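Local coordinates for DegV family protein (Eubacterium eligens, PDB 3FDJ) that probably binds a long-chain fatty acid, as DegV relatives of the FakB type do, although its own function has not been established, at residues Met4-Asp9 and Lys15-Met20; Ser10-Lys15 and Ile124-Leu129; Asp66-Ala71 and Ile78-Ile83. One frame throughout, in Å; residues are numbered along the deposited sequence. Where two conformers were deposited one is given.

Contact 1: residues Met4-Asp9 and Lys15-Met20; sequences MRLVAD and KELRGM
Met4, like Met20 a selenomethionine, begins the contact with its backbone: its carbonyl O lies 3.9 Å from CE of Met20 in the conformer described, while its selenium end leads away from the loop. One residue into strand 5-9, Leu6 carries most of the packing. With chi1 at -57° its CG stands beside the backbone N, and the isobutyl group reaches the loop. There Leu6 CD1 touches Leu17 CD2 at 3.7 Å, the two side chains crossing at about a right angle. Met20 comes in obliquely on Leu6, its chain bent at both chi2 and chi3 so that the terminal methyl leads. The 3.4 Å between Met20 CE and Leu6 CG is tighter than usual, and since Met20 has two conformers the squeeze is doubtful. Leu17 and Met20 open and close a type II turn, fixed by Met20 N to Leu17 O at 2.9 Å, with Gly19 at positive phi. The turn lies in the crossover from strand 5-9 to its parallel neighbour 21-30, to which Leu6 is bonded through its backbone. The side-chain contact is thus apolar and has no directional bond; direction comes from the backbone bonds of turn and sheet.

Contact 2: residues Ser10-Lys15 and Ile124-Leu129; sequences SACDIK and IILEQL
No ring, amide or carboxylate has a face or edge in the meeting of Cys12 and Ile14 with Leu126, which is made mainly by aliphatic carbon. The carboxylate of Glu127, the next helix residue, stays clear of residues 10-15 and forms salt bridges with Arg123, Lys225 and Arg227. The setting is that of a layered alpha/beta domain: helix 120-134 packs on the sheet, and residues 10-12 form a short 3-10 turn just beyond strand 5-9. The helix also covers part of that sheet, where Leu126 and Leu129 reach Val81. On the loop side, Leu126 meets its partners through one branch, CD1. With chi1 at -74° its CG lies beside the backbone N, and the side chain leaves the helix toward the turn, where Leu126 CD1 comes to 4.1 Å from Cys12 CB. The same methyl faces Ile14 CD1 at 4.3 Å, so a single carbon bridges two loop residues on both sides of Asp13. These are loose van der Waals distances, and all three side chains are buried. The turn is held by Asp13 N to Ser10 O, 3.1 Å. A chi1 of 73° puts the Cys12 sulfur between backbone N and carbonyl carbon, still near Leu126 CD1; there Ile14 N makes a weak but nearly straight bond to Cys12 SG, 3.7 Å long with an N-H...S angle of 165°.

Contact 3: residues Asp66-Ala71 and Ile78-Ile83; sequences DAWLEA and IFVVTI
Helix 65-72 and the strand that follows it, 77-82, are consecutive elements of an alpha/beta fold, the helix lying against one face of the sheet, and Trp68 of the helix reaches Val80 and Thr82. The six-membered part of the indole does the touching. Its CZ3 lies 3.5 Å from Val80 CG1, the shortest approach across the contact, and the neighbouring Trp68 CH2 is 4.1 Å from that same methyl. Val80 presents this branch with CG1 anti to the backbone N (chi1 -172°), and the two side chains meet at a slant. Farther along the strand, Thr82 CG2 comes to 4.2 Å from Trp68 CH2. Val80 and Thr82 can serve one indole because alternate residues of a strand face the same side. Val81, between them, points to the other face of the sheet, which helix 120-134 covers, the arrangement of an alpha/beta sandwich with helices on either face. The pyrrole side of Trp68 is held separately: NE1 is hydrogen-bonded to Ser93 OG of helix 90-102, which helps to fix how the ring is turned. Val7 of the adjacent parallel strand 5-9 and Val25 of strand 21-30 also touch the indole, so it spans several strands. The polar branch of Thr82 turns to the next residue, where Thr82 OG1 donates to Ile83 O over 3.1 Å, approaching from above the carbonyl plane and about 40° out of it.

From the N terminus, strand 5-9 comes first, and contact 1 closes the short loop that brings residues 15-20 back against it. Contact 2 starts inside that loop, at 10-15, and reaches forward more than a hundred residues to helix 120-134; the segments of contacts 1 and 2 therefore alternate along the chain and share Lys15. Contact 3, a local closure between 66-71 and 78-83, begins after contact 1 has ended and lies wholly within the long span of contact 2. In space, strand 77-82 runs parallel beside 5-9, with Val7 O probably bonded to Val81 N. Helix 120-134 meets contact 1 through Leu126 and Leu129, binding loop, sheet and helix together.

Contact 1: residues Met4-Asp9 and Lys15-Met20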
loop_
_atom_site.group_PDB
_atom_site.type_symbol
_atom_site.label_atom_id
_atom_site.label_comp_id
_atom_site.label_asym_id
_atom_site.label_seq_id
_atom_site.Cartn_x
_atom_site.Cartn_y
_atom_site.Cartn_z
HETATM N N MSE A 4 16.027 -14.552 -7.628
HETATM C CA MSE A 4 15.933 -13.271 -6.906
HETATM C C MSE A 4 14.850 -13.298 -5.838
HETATM O O MSE A 4 13.945 -14.122 -5.872
HETATM C CB MSE A 4 15.694 -12.127 -7.867
HETATM C CG MSE A 4 16.687 -12.120 -8.994
HETATM SE SE MSE A 4 16.650 -10.428 -9.960
HETATM C CE MSE A 4 17.328 -11.109 -11.621
ATOM N N ARG A 5 14.975 -12.421 -4.864
ATOM C CA ARG A 5 14.063 -12.367 -3.746
ATOM C C ARG A 5 13.389 -11.004 -3.712
ATOM O O ARG A 5 14.063 -9.966 -3.803
ATOM C CB ARG A 5 14.822 -12.558 -2.446
ATOM C CG ARG A 5 13.995 -12.368 -1.188
ATOM C CD ARG A 5 14.815 -12.700 0.056
ATOM N NE ARG A 5 14.882 -14.123 0.145
ATOM C CZ ARG A 5 14.166 -14.891 0.965
ATOM N NH1 ARG A 5 13.360 -14.390 1.899
ATOM N NH2 ARG A 5 14.309 -16.186 0.869
ATOM N N LEU A 6 12.075 -11.018 -3.544
ATOM C CA LEU A 6 11.288 -9.815 -3.327
ATOM C C LEU A 6 10.879 -9.688 -1.841
ATOM O O LEU A 6 10.447 -10.655 -1.219
ATOM C CB LEU A 6 10.056 -9.817 -4.254
ATOM C CG LEU A 6 10.338 -9.932 -5.755
ATOM C CD1 LEU A 6 9.005 -9.844 -6.576
ATOM C CD2 LEU A 6 11.362 -8.916 -6.238
ATOM N N VAL A 7 11.036 -8.494 -1.280
ATOM C CA VAL A 7 10.686 -8.221 0.111
ATOM C C VAL A 7 9.850 -6.949 0.137
ATOM O O VAL A 7 10.106 -6.012 -0.652
ATOM C CB VAL A 7 11.960 -8.053 0.982
ATOM C CG1 VAL A 7 11.618 -7.787 2.449
ATOM C CG2 VAL A 7 12.862 -9.320 0.907
ATOM N N ALA A 8 8.845 -6.900 1.009
ATOM C CA ALA A 8 8.072 -5.669 1.169
ATOM C C ALA A 8 7.608 -5.529 2.585
ATOM O O ALA A 8 7.413 -6.517 3.277
ATOM C CB ALA A 8 6.866 -5.662 0.221
ATOM N N ASP A 9 7.412 -4.295 3.043
ATOM C CA ASP A 9 6.701 -4.149 4.285
ATOM C C ASP A 9 5.215 -4.519 4.141
ATOM O O ASP A 9 4.646 -4.550 3.038
ATOM C CB ASP A 9 6.904 -2.788 4.904
ATOM C CG ASP A 9 6.249 -1.713 4.131
ATOM O OD1 ASP A 9 4.982 -1.728 4.063
ATOM O OD2 ASP A 9 6.989 -0.826 3.631
ATOM N N LYS A 15 0.962 -11.538 1.510
ATOM C CA LYS A 15 1.913 -12.422 2.185
ATOM C C LYS A 15 2.628 -13.378 1.232
ATOM O O LYS A 15 3.620 -13.991 1.625
ATOM C CB LYS A 15 1.199 -13.229 3.271
ATOM C CG LYS A 15 1.180 -12.580 4.649
ATOM C CD LYS A 15 0.018 -11.633 4.846
ATOM C CE LYS A 15 -0.012 -11.095 6.288
ATOM N NZ LYS A 15 -0.815 -9.838 6.385
ATOM N N GLU A 16 2.129 -13.512 0.007
ATOM C CA GLU A 16 2.720 -14.365 -1.011
ATOM C C GLU A 16 2.576 -13.751 -2.399
ATOM O O GLU A 16 1.713 -12.902 -2.643
ATOM C CB GLU A 16 2.058 -15.761 -1.010
ATOM C CG GLU A 16 0.584 -15.742 -1.467
ATOM C CD GLU A 16 -0.041 -17.134 -1.592
ATOM O OE1 GLU A 16 0.709 -18.130 -1.745
ATOM O OE2 GLU A 16 -1.301 -17.217 -1.532
ATOM N N LEU A 17 3.431 -14.189 -3.302
ATOM C CA LEU A 17 3.383 -13.822 -4.694
ATOM C C LEU A 17 3.605 -15.151 -5.406
ATOM O O LEU A 17 4.732 -15.650 -5.457
ATOM C CB LEU A 17 4.518 -12.844 -4.985
ATOM C CG LEU A 17 4.410 -11.485 -5.666
ATOM C CD1 LEU A 17 3.149 -10.743 -5.355
ATOM C CD2 LEU A 17 5.670 -10.675 -5.297
ATOM N N ARG A 18 2.535 -15.756 -5.917
ATOM C CA ARG A 18 2.637 -17.124 -6.389
ATOM C C ARG A 18 3.660 -17.155 -7.509
ATOM O O ARG A 18 3.624 -16.315 -8.393
ATOM C CB ARG A 18 1.271 -17.668 -6.840
ATOM C CG ARG A 18 1.265 -19.139 -7.232
ATOM C CD ARG A 18 1.579 -20.138 -6.076
ATOM N NE ARG A 18 0.586 -20.122 -4.987
ATOM C CZ ARG A 18 0.410 -21.099 -4.090
ATOM N NH1 ARG A 18 1.136 -22.219 -4.133
ATOM N NH2 ARG A 18 -0.523 -20.970 -3.143
ATOM N N GLY A 19 4.605 -18.076 -7.408
ATOM C CA GLY A 19 5.686 -18.233 -8.385
ATOM C C GLY A 19 6.980 -17.499 -8.064
ATOM O O GLY A 19 7.976 -17.681 -8.757
HETATM N N MSE A 20 6.963 -16.673 -7.020
HETATM C CA MSE A 20 8.120 -15.867 -6.631
HETATM C C MSE A 20 8.569 -16.210 -5.223
HETATM O O MSE A 20 7.813 -16.784 -4.438
HETATM C CB MSE A 20 7.749 -14.392 -6.635
HETATM C CG MSE A 20 7.653 -13.774 -7.992
HETATM SE SE MSE A 20 9.393 -13.353 -8.765
HETATM C CE MSE A 20 10.428 -13.049 -7.143
#

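Contact 2: residues Ser10-Lys15 and Ile124-Leu129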
loop_
_atom_site.group_PDB
_atom_site.type_symbol
_atom_site.label_atom_id
_atom_site.label_comp_id
_atom_site.label_asym_id
_atom_site.label_seq_id
_atom_site.Cartn_x
_atom_site.Cartn_y
_atom_site.Cartn_z
ATOM N N SER A 10 4.599 -4.786 5.287
ATOM C CA SER A 10 3.237 -5.318 5.345
ATOM C C SER A 10 2.157 -4.330 4.870
ATOM O O SER A 10 1.009 -4.722 4.704
ATOM C CB SER A 10 2.933 -5.797 6.773
ATOM O OG SER A 10 2.832 -4.703 7.679
ATOM N N ALA A 11 2.526 -3.073 4.617
ATOM C CA ALA A 11 1.606 -2.131 3.957
ATOM C C ALA A 11 1.239 -2.579 2.538
ATOM O O ALA A 11 0.312 -2.016 1.958
ATOM C CB ALA A 11 2.165 -0.734 3.935
ATOM N N CYS A 12 1.944 -3.570 1.987
ATOM C CA CYS A 12 1.592 -4.120 0.673
ATOM C C CYS A 12 0.351 -5.022 0.704
ATOM O O CYS A 12 -0.164 -5.400 -0.344
ATOM C CB CYS A 12 2.773 -4.871 0.069
ATOM S SG CYS A 12 3.106 -6.432 0.835
ATOM N N ASP A 13 -0.109 -5.363 1.911
ATOM C CA ASP A 13 -1.349 -6.146 2.157
ATOM C C ASP A 13 -1.261 -7.644 1.800
ATOM O O ASP A 13 -2.226 -8.378 2.047
ATOM C CB ASP A 13 -2.589 -5.554 1.435
ATOM C CG ASP A 13 -2.829 -4.061 1.736
ATOM O OD1 ASP A 13 -2.907 -3.698 2.934
ATOM O OD2 ASP A 13 -2.994 -3.266 0.759
ATOM N N ILE A 14 -0.141 -8.105 1.245
ATOM C CA ILE A 14 -0.032 -9.493 0.773
ATOM C C ILE A 14 1.082 -10.216 1.505
ATOM O O ILE A 14 1.988 -9.581 2.070
ATOM C CB ILE A 14 0.143 -9.602 -0.760
ATOM C CG1 ILE A 14 1.408 -8.896 -1.250
ATOM C CG2 ILE A 14 -1.075 -8.991 -1.444
ATOM C CD1 ILE A 14 1.840 -9.269 -2.666
ATOM N N LYS A 15 0.962 -11.538 1.510
ATOM C CA LYS A 15 1.913 -12.422 2.185
ATOM C C LYS A 15 2.628 -13.378 1.232
ATOM O O LYS A 15 3.620 -13.991 1.625
ATOM C CB LYS A 15 1.199 -13.229 3.271
ATOM C CG LYS A 15 1.180 -12.580 4.649
ATOM C CD LYS A 15 0.018 -11.633 4.846
ATOM C CE LYS A 15 -0.012 -11.095 6.288
ATOM N NZ LYS A 15 -0.815 -9.838 6.385
ATOM N N ILE A 124 1.344 -3.494 -7.196
ATOM C CA ILE A 124 1.620 -3.354 -8.627
ATOM C C ILE A 124 3.132 -3.335 -8.913
ATOM O O ILE A 124 3.601 -3.938 -9.874
ATOM C CB ILE A 124 0.876 -2.132 -9.219
ATOM C CG1 ILE A 124 -0.606 -2.476 -9.366
ATOM C CG2 ILE A 124 1.441 -1.724 -10.583
ATOM C CD1 ILE A 124 -1.484 -1.385 -10.024
ATOM N N ILE A 125 3.888 -2.632 -8.093
ATOM C CA ILE A 125 5.348 -2.632 -8.226
ATOM C C ILE A 125 5.909 -4.065 -8.082
ATOM O O ILE A 125 6.677 -4.528 -8.921
ATOM C CB ILE A 125 5.995 -1.658 -7.225
ATOM C CG1 ILE A 125 5.598 -0.229 -7.592
ATOM C CG2 ILE A 125 7.525 -1.812 -7.211
ATOM C CD1 ILE A 125 5.884 0.824 -6.506
ATOM N N LEU A 126 5.494 -4.755 -7.034
ATOM C CA LEU A 126 5.953 -6.128 -6.774
ATOM C C LEU A 126 5.629 -7.045 -7.942
ATOM O O LEU A 126 6.475 -7.847 -8.357
ATOM C CB LEU A 126 5.330 -6.662 -5.494
ATOM C CG LEU A 126 5.913 -6.077 -4.225
ATOM C CD1 LEU A 126 4.954 -6.295 -3.065
ATOM C CD2 LEU A 126 7.280 -6.710 -3.927
ATOM N N GLU A 127 4.420 -6.905 -8.491
ATOM C CA GLU A 127 4.031 -7.721 -9.624
ATOM C C GLU A 127 4.847 -7.427 -10.888
ATOM O O GLU A 127 5.072 -8.318 -11.710
ATOM C CB GLU A 127 2.547 -7.605 -9.915
ATOM C CG GLU A 127 1.649 -8.217 -8.832
ATOM C CD GLU A 127 0.189 -8.120 -9.195
ATOM O OE1 GLU A 127 -0.111 -8.146 -10.415
ATOM O OE2 GLU A 127 -0.660 -8.037 -8.284
ATOM N N GLN A 128 5.247 -6.177 -11.067
ATOM C CA GLN A 128 6.059 -5.829 -12.216
ATOM C C GLN A 128 7.485 -6.354 -12.067
ATOM O O GLN A 128 8.083 -6.790 -13.057
ATOM C CB GLN A 128 6.056 -4.325 -12.478
ATOM C CG GLN A 128 6.740 -3.939 -13.773
ATOM C CD GLN A 128 6.059 -4.456 -15.029
ATOM O OE1 GLN A 128 4.891 -4.864 -15.025
ATOM N NE2 GLN A 128 6.806 -4.446 -16.122
ATOM N N LEU A 129 8.011 -6.329 -10.843
ATOM C CA LEU A 129 9.311 -6.905 -10.543
ATOM C C LEU A 129 9.249 -8.401 -10.879
ATOM O O LEU A 129 10.140 -8.935 -11.575
ATOM C CB LEU A 129 9.693 -6.698 -9.089
ATOM C CG LEU A 129 10.066 -5.259 -8.694
ATOM C CD1 LEU A 129 10.135 -5.142 -7.162
ATOM C CD2 LEU A 129 11.364 -4.839 -9.418
#

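Contact 3: residues Asp66-Ala71 and Ile78-Ile83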
loop_
_atom_site.group_PDB
_atom_site.type_symbol
_atom_site.label_atom_id
_atom_site.label_comp_id
_atom_site.label_asym_id
_atom_site.label_seq_id
_atom_site.Cartn_x
_atom_site.Cartn_y
_atom_site.Cartn_z
ATOM N N ASP A 66 16.372 -6.000 12.681
ATOM C CA ASP A 66 16.431 -7.463 12.792
ATOM C C ASP A 66 15.370 -8.174 11.935
ATOM O O ASP A 66 15.653 -9.204 11.323
ATOM C CB ASP A 66 16.295 -7.920 14.255
ATOM C CG ASP A 66 17.565 -7.699 15.070
ATOM O OD1 ASP A 66 18.669 -7.676 14.486
ATOM O OD2 ASP A 66 17.458 -7.551 16.304
ATOM N N ALA A 67 14.159 -7.623 11.890
ATOM C CA ALA A 67 13.079 -8.185 11.060
ATOM C C ALA A 67 13.397 -8.104 9.576
ATOM O O ALA A 67 13.125 -9.038 8.805
ATOM C CB ALA A 67 11.750 -7.470 11.354
ATOM N N TRP A 68 13.965 -6.978 9.147
ATOM C CA TRP A 68 14.409 -6.866 7.757
ATOM C C TRP A 68 15.478 -7.899 7.453
ATOM O O TRP A 68 15.406 -8.574 6.442
ATOM C CB TRP A 68 14.958 -5.483 7.457
ATOM C CG TRP A 68 13.962 -4.379 7.370
ATOM C CD1 TRP A 68 13.848 -3.308 8.232
ATOM C CD2 TRP A 68 12.976 -4.175 6.361
ATOM N NE1 TRP A 68 12.847 -2.468 7.813
ATOM C CE2 TRP A 68 12.297 -2.973 6.668
ATOM C CE3 TRP A 68 12.590 -4.888 5.225
ATOM C CZ2 TRP A 68 11.244 -2.489 5.890
ATOM C CZ3 TRP A 68 11.558 -4.398 4.459
ATOM C CH2 TRP A 68 10.909 -3.202 4.784
ATOM N N LEU A 69 16.477 -8.024 8.318
ATOM C CA LEU A 69 17.574 -8.965 8.062
ATOM C C LEU A 69 17.076 -10.386 7.954
ATOM O O LEU A 69 17.508 -11.122 7.074
ATOM C CB LEU A 69 18.663 -8.852 9.135
ATOM C CG LEU A 69 19.437 -7.530 9.112
ATOM C CD1 LEU A 69 20.426 -7.485 10.303
ATOM C CD2 LEU A 69 20.196 -7.351 7.783
ATOM N N GLU A 70 16.144 -10.755 8.829
ATOM C CA GLU A 70 15.523 -12.081 8.772
ATOM C C GLU A 70 14.864 -12.273 7.403
ATOM O O GLU A 70 15.016 -13.319 6.778
ATOM C CB GLU A 70 14.494 -12.243 9.887
ATOM C CG GLU A 70 13.859 -13.620 9.959
ATOM C CD GLU A 70 12.895 -13.784 11.130
ATOM O OE1 GLU A 70 12.027 -12.901 11.351
ATOM O OE2 GLU A 70 12.996 -14.819 11.815
ATOM N N ALA A 71 14.183 -11.246 6.913
ATOM C CA ALA A 71 13.457 -11.349 5.646
ATOM C C ALA A 71 14.363 -11.434 4.435
ATOM O O ALA A 71 13.982 -11.999 3.412
ATOM C CB ALA A 71 12.497 -10.178 5.480
ATOM N N ILE A 78 18.203 -8.915 -4.192
ATOM C CA ILE A 78 17.008 -8.582 -3.443
ATOM C C ILE A 78 16.459 -7.233 -3.867
ATOM O O ILE A 78 17.212 -6.251 -3.996
ATOM C CB ILE A 78 17.287 -8.537 -1.917
ATOM C CG1 ILE A 78 17.938 -9.842 -1.421
ATOM C CG2 ILE A 78 15.987 -8.208 -1.096
ATOM C CD1 ILE A 78 18.303 -9.824 0.069
ATOM N N PHE A 79 15.142 -7.195 -4.082
ATOM C CA PHE A 79 14.414 -5.951 -4.233
ATOM C C PHE A 79 13.520 -5.817 -3.015
ATOM O O PHE A 79 12.824 -6.766 -2.626
ATOM C CB PHE A 79 13.583 -5.903 -5.531
ATOM C CG PHE A 79 14.408 -5.759 -6.765
ATOM C CD1 PHE A 79 14.944 -4.523 -7.129
ATOM C CD2 PHE A 79 14.676 -6.852 -7.565
ATOM C CE1 PHE A 79 15.715 -4.407 -8.272
ATOM C CE2 PHE A 79 15.482 -6.741 -8.710
ATOM C CZ PHE A 79 16.007 -5.523 -9.048
ATOM N N VAL A 80 13.551 -4.632 -2.409
ATOM C CA VAL A 80 12.742 -4.325 -1.234
ATOM C C VAL A 80 11.807 -3.194 -1.578
ATOM O O VAL A 80 12.276 -2.129 -2.003
ATOM C CB VAL A 80 13.624 -3.899 -0.046
ATOM C CG1 VAL A 80 12.764 -3.769 1.221
ATOM C CG2 VAL A 80 14.780 -4.901 0.190
ATOM N N VAL A 81 10.496 -3.386 -1.407
ATOM C CA VAL A 81 9.532 -2.305 -1.676
ATOM C C VAL A 81 8.995 -1.779 -0.353
ATOM O O VAL A 81 8.592 -2.559 0.510
ATOM C CB VAL A 81 8.394 -2.790 -2.587
ATOM C CG1 VAL A 81 7.398 -1.635 -2.901
ATOM C CG2 VAL A 81 8.974 -3.379 -3.895
ATOM N N THR A 82 9.045 -0.467 -0.166
ATOM C CA THR A 82 8.578 0.126 1.077
ATOM C C THR A 82 7.447 1.123 0.845
ATOM O O THR A 82 7.294 1.681 -0.224
ATOM C CB THR A 82 9.690 0.857 1.893
ATOM O OG1 THR A 82 10.024 2.109 1.287
ATOM C CG2 THR A 82 10.986 -0.014 2.047
ATOM N N ILE A 83 6.649 1.312 1.884
ATOM C CA ILE A 83 5.678 2.394 1.960
ATOM C C ILE A 83 6.433 3.732 1.860
ATOM O O ILE A 83 7.618 3.834 2.215
ATOM C CB ILE A 83 4.857 2.253 3.267
ATOM C CG1 ILE A 83 3.817 3.389 3.456
ATOM C CG2 ILE A 83 5.785 2.176 4.438
ATOM C CD1 ILE A 83 2.747 3.023 4.484
#